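PDB 3F67: putative dienelactone hydrolase from Klebsiella pneumoniae subsp. pneumoniae MGH 78578, which probably acts as an alpha/beta-fold hydrolase of the dienelactone hydrolase family, cleaving ester-type bonds. Local coordinates for residues 130-144 and 164-176. Residues are numbered along the deposited sequence; the frame is centred on the assembly and turned at random.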
# COMPACT_ATOMS: atom_id res chain seq x y z
N TRP A 130 -3.99 0.59 5.59
CA TRP A 130 -4.73 1.02 6.77
C TRP A 130 -4.09 0.50 8.05
O TRP A 130 -3.93 1.24 9.03
CB TRP A 130 -6.17 0.47 6.71
CG TRP A 130 -7.09 1.16 5.73
CD1 TRP A 130 -7.53 0.68 4.51
CD2 TRP A 130 -7.74 2.43 5.92
NE1 TRP A 130 -8.42 1.58 3.93
CE2 TRP A 130 -8.55 2.66 4.77
CE3 TRP A 130 -7.70 3.41 6.94
CZ2 TRP A 130 -9.33 3.82 4.62
CZ3 TRP A 130 -8.48 4.58 6.80
CH2 TRP A 130 -9.29 4.77 5.64
N LEU A 131 -3.78 -0.79 8.06
CA LEU A 131 -3.17 -1.38 9.26
C LEU A 131 -1.87 -0.67 9.64
O LEU A 131 -1.59 -0.45 10.85
CB LEU A 131 -2.91 -2.88 9.09
CG LEU A 131 -4.14 -3.78 8.81
CD1 LEU A 131 -3.74 -5.28 8.81
CD2 LEU A 131 -5.30 -3.51 9.70
N TYR A 132 -1.01 -0.40 8.64
CA TYR A 132 0.29 0.22 8.91
C TYR A 132 0.13 1.63 9.48
O TYR A 132 0.92 2.06 10.37
CB TYR A 132 1.16 0.26 7.62
CG TYR A 132 2.61 0.49 7.98
CD1 TYR A 132 3.32 -0.46 8.71
CD2 TYR A 132 3.24 1.68 7.63
CE1 TYR A 132 4.63 -0.25 9.09
CE2 TYR A 132 4.59 1.91 7.99
CZ TYR A 132 5.26 0.94 8.70
OH TYR A 132 6.57 1.14 9.08
N ALA A 133 -0.91 2.34 9.03
CA ALA A 133 -1.19 3.66 9.57
C ALA A 133 -1.57 3.64 11.07
O ALA A 133 -1.37 4.63 11.75
CB ALA A 133 -2.30 4.41 8.73
N ALA A 134 -2.05 2.49 11.57
CA ALA A 134 -2.29 2.34 13.02
C ALA A 134 -1.11 1.66 13.72
O ALA A 134 -1.17 1.39 14.93
CB ALA A 134 -3.55 1.52 13.25
N HIS A 135 -0.06 1.36 12.98
CA HIS A 135 1.07 0.63 13.57
C HIS A 135 2.30 1.51 13.84
O HIS A 135 2.92 1.42 14.90
CB HIS A 135 1.43 -0.54 12.64
CG HIS A 135 2.71 -1.24 13.00
ND1 HIS A 135 2.77 -2.24 13.95
CD2 HIS A 135 3.97 -1.09 12.52
CE1 HIS A 135 4.02 -2.68 14.05
NE2 HIS A 135 4.76 -2.01 13.17
N ASN A 136 2.66 2.33 12.85
CA ASN A 136 3.92 3.10 12.91
C ASN A 136 3.61 4.55 13.25
O ASN A 136 3.11 5.28 12.40
CB ASN A 136 4.73 3.00 11.57
CG ASN A 136 6.08 3.73 11.66
OD1 ASN A 136 6.31 4.47 12.62
ND2 ASN A 136 6.99 3.49 10.68
N PRO A 137 3.94 4.98 14.48
CA PRO A 137 3.57 6.36 14.86
C PRO A 137 4.35 7.44 14.09
O PRO A 137 3.94 8.61 14.11
CB PRO A 137 3.93 6.42 16.36
CG PRO A 137 4.89 5.38 16.58
CD PRO A 137 4.66 4.28 15.55
N GLN A 138 5.44 7.04 13.44
CA GLN A 138 6.32 7.94 12.66
C GLN A 138 5.70 8.22 11.28
O GLN A 138 6.06 9.20 10.64
CB GLN A 138 7.73 7.34 12.46
CG GLN A 138 8.79 7.47 13.62
CD GLN A 138 10.19 6.87 13.25
OE1 GLN A 138 10.99 7.48 12.55
NE2 GLN A 138 10.46 5.67 13.75
N LEU A 139 4.76 7.38 10.84
CA LEU A 139 4.21 7.51 9.47
C LEU A 139 3.53 8.88 9.32
O LEU A 139 2.80 9.31 10.21
CB LEU A 139 3.22 6.37 9.21
CG LEU A 139 2.61 6.42 7.79
CD1 LEU A 139 3.63 5.99 6.73
CD2 LEU A 139 1.36 5.48 7.81
N LYS A 140 3.77 9.59 8.22
CA LYS A 140 3.18 10.92 8.04
C LYS A 140 1.84 10.91 7.32
O LYS A 140 0.98 11.74 7.63
CB LYS A 140 4.14 11.83 7.26
CG LYS A 140 5.43 12.13 8.07
CD LYS A 140 5.07 12.92 9.34
CE LYS A 140 6.32 13.46 10.04
NZ LYS A 140 7.07 12.37 10.70
N ALA A 141 1.66 10.00 6.37
CA ALA A 141 0.38 9.90 5.68
C ALA A 141 0.30 8.62 4.89
O ALA A 141 1.34 7.95 4.64
CB ALA A 141 0.20 11.12 4.73
N ALA A 142 -0.94 8.26 4.50
CA ALA A 142 -1.17 6.96 3.83
C ALA A 142 -2.29 7.11 2.82
O ALA A 142 -3.24 7.88 3.04
CB ALA A 142 -1.56 5.86 4.86
N VAL A 143 -2.16 6.41 1.70
CA VAL A 143 -3.22 6.34 0.67
C VAL A 143 -3.50 4.87 0.36
O VAL A 143 -2.62 4.16 -0.17
CB VAL A 143 -2.83 7.12 -0.62
CG1 VAL A 143 -3.96 7.00 -1.71
CG2 VAL A 143 -2.61 8.64 -0.23
N ALA A 144 -4.73 4.43 0.68
CA ALA A 144 -5.10 3.00 0.54
C ALA A 144 -6.03 2.91 -0.67
O ALA A 144 -7.07 3.60 -0.72
CB ALA A 144 -5.83 2.56 1.79
N ILE A 164 -9.12 -0.98 13.71
CA ILE A 164 -7.94 -0.19 14.08
C ILE A 164 -8.11 1.28 13.84
O ILE A 164 -7.21 2.05 14.13
CB ILE A 164 -6.63 -0.73 13.43
CG1 ILE A 164 -6.74 -0.92 11.91
CG2 ILE A 164 -6.34 -2.08 14.03
CD1 ILE A 164 -6.76 0.36 11.08
N ALA A 165 -9.29 1.67 13.33
CA ALA A 165 -9.56 3.08 13.07
C ALA A 165 -9.22 3.88 14.33
O ALA A 165 -8.65 4.97 14.32
CB ALA A 165 -11.05 3.29 12.62
N VAL A 166 -9.56 3.29 15.47
CA VAL A 166 -9.26 3.87 16.73
C VAL A 166 -7.78 4.20 17.02
O VAL A 166 -7.50 5.11 17.80
CB VAL A 166 -9.91 2.98 17.87
CG1 VAL A 166 -9.52 1.49 17.71
CG2 VAL A 166 -9.56 3.54 19.24
N ASP A 167 -6.84 3.48 16.38
CA ASP A 167 -5.38 3.57 16.65
C ASP A 167 -4.63 4.28 15.50
O ASP A 167 -3.42 4.40 15.52
CB ASP A 167 -4.78 2.16 16.83
CG ASP A 167 -5.29 1.45 18.08
OD1 ASP A 167 -5.64 2.12 19.07
OD2 ASP A 167 -5.36 0.21 18.07
N LEU A 168 -5.36 4.78 14.51
CA LEU A 168 -4.72 5.50 13.39
C LEU A 168 -3.84 6.69 13.85
O LEU A 168 -4.24 7.50 14.70
CB LEU A 168 -5.78 5.94 12.36
CG LEU A 168 -6.38 4.81 11.54
CD1 LEU A 168 -7.63 5.33 10.79
CD2 LEU A 168 -5.34 4.12 10.56
N ASN A 169 -2.63 6.74 13.28
CA ASN A 169 -1.55 7.67 13.67
C ASN A 169 -1.36 8.79 12.66
O ASN A 169 -0.74 9.81 12.98
CB ASN A 169 -0.20 6.94 13.78
CG ASN A 169 -0.19 5.86 14.85
OD1 ASN A 169 0.17 4.70 14.59
ND2 ASN A 169 -0.58 6.22 16.05
N ALA A 170 -1.85 8.57 11.43
CA ALA A 170 -1.55 9.39 10.25
C ALA A 170 -2.81 9.55 9.43
O ALA A 170 -3.69 8.66 9.46
CB ALA A 170 -0.51 8.66 9.36
N PRO A 171 -2.95 10.69 8.69
CA PRO A 171 -4.10 10.88 7.80
C PRO A 171 -4.13 9.84 6.68
O PRO A 171 -3.09 9.65 6.02
CB PRO A 171 -3.87 12.29 7.19
CG PRO A 171 -2.91 12.94 8.12
CD PRO A 171 -2.05 11.87 8.69
N VAL A 172 -5.28 9.19 6.50
CA VAL A 172 -5.39 8.15 5.47
C VAL A 172 -6.45 8.55 4.49
O VAL A 172 -7.56 8.89 4.88
CB VAL A 172 -5.83 6.78 6.06
CG1 VAL A 172 -5.81 5.76 4.96
CG2 VAL A 172 -4.87 6.34 7.20
N LEU A 173 -6.09 8.52 3.21
CA LEU A 173 -7.06 8.74 2.11
C LEU A 173 -7.36 7.37 1.52
O LEU A 173 -6.41 6.63 1.15
CB LEU A 173 -6.38 9.57 1.01
CG LEU A 173 -7.10 9.63 -0.33
CD1 LEU A 173 -8.55 10.26 -0.23
CD2 LEU A 173 -6.26 10.53 -1.28
N GLY A 174 -8.64 7.01 1.39
CA GLY A 174 -8.97 5.74 0.70
C GLY A 174 -9.53 6.05 -0.68
O GLY A 174 -10.31 6.99 -0.85
N LEU A 175 -9.15 5.27 -1.68
CA LEU A 175 -9.67 5.46 -3.05
C LEU A 175 -10.39 4.16 -3.43
O LEU A 175 -9.75 3.12 -3.59
CB LEU A 175 -8.46 5.74 -4.00
CG LEU A 175 -7.70 7.03 -3.63
CD1 LEU A 175 -6.38 7.12 -4.44
CD2 LEU A 175 -8.59 8.33 -3.87
N TYR A 176 -11.72 4.23 -3.54
CA TYR A 176 -12.56 3.02 -3.61
C TYR A 176 -13.46 3.09 -4.84
O TYR A 176 -13.80 4.19 -5.31
CB TYR A 176 -13.37 2.88 -2.29
CG TYR A 176 -12.48 2.26 -1.21
CD1 TYR A 176 -11.38 2.98 -0.68
CD2 TYR A 176 -12.72 0.96 -0.74
CE1 TYR A 176 -10.54 2.42 0.24
CE2 TYR A 176 -11.87 0.37 0.22
CZ TYR A 176 -10.79 1.12 0.71
OH TYR A 176 -9.91 0.55 1.62
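W130, in helix 124-133, lies over V172 of strand 172-177, where the alpha/beta-hydrolase sheet pairs that strand in parallel with strand 141-145. V172 CG1 sits over the six-membered ring, 3.5 Å from its centroid, a CH-pi contact. V172 holds CG1 anti to its backbone N (chi1 -176°), which leaves CG2 to meet A133 CB at 3.6 Å. The branched side chain thus touches the indole with one methyl and A133 with the other, while A133 is small enough to let the helix come close. Further along the strand, G174 CA comes within 4.4 Å of W130 CZ2; glycine, having no side chain, suits the narrow place between W130 CZ2 and Y176 CE1. A142 N to P171 O, L173 N to A142 O, A144 N to L173 O and L175 N to A144 O bind the strands; on the other face of the sheet, V143 CG1 packs on L175 CD1.

Toward solvent the contact thins into turns. Exposed N169 still donates its backbone N to A133 O at 2.9 Å, fastening its loop to the A133 carbonyl. D167 rests CB on A134 CB (3.8 Å), and P137 approaches the N169 side chain only loosely.

At the buried end, Y176 OH also bonds to G147 O, and W130 NE1 donates to this hydroxyl at 2.9 Å, the oxygen lying only 11° out of the indole plane.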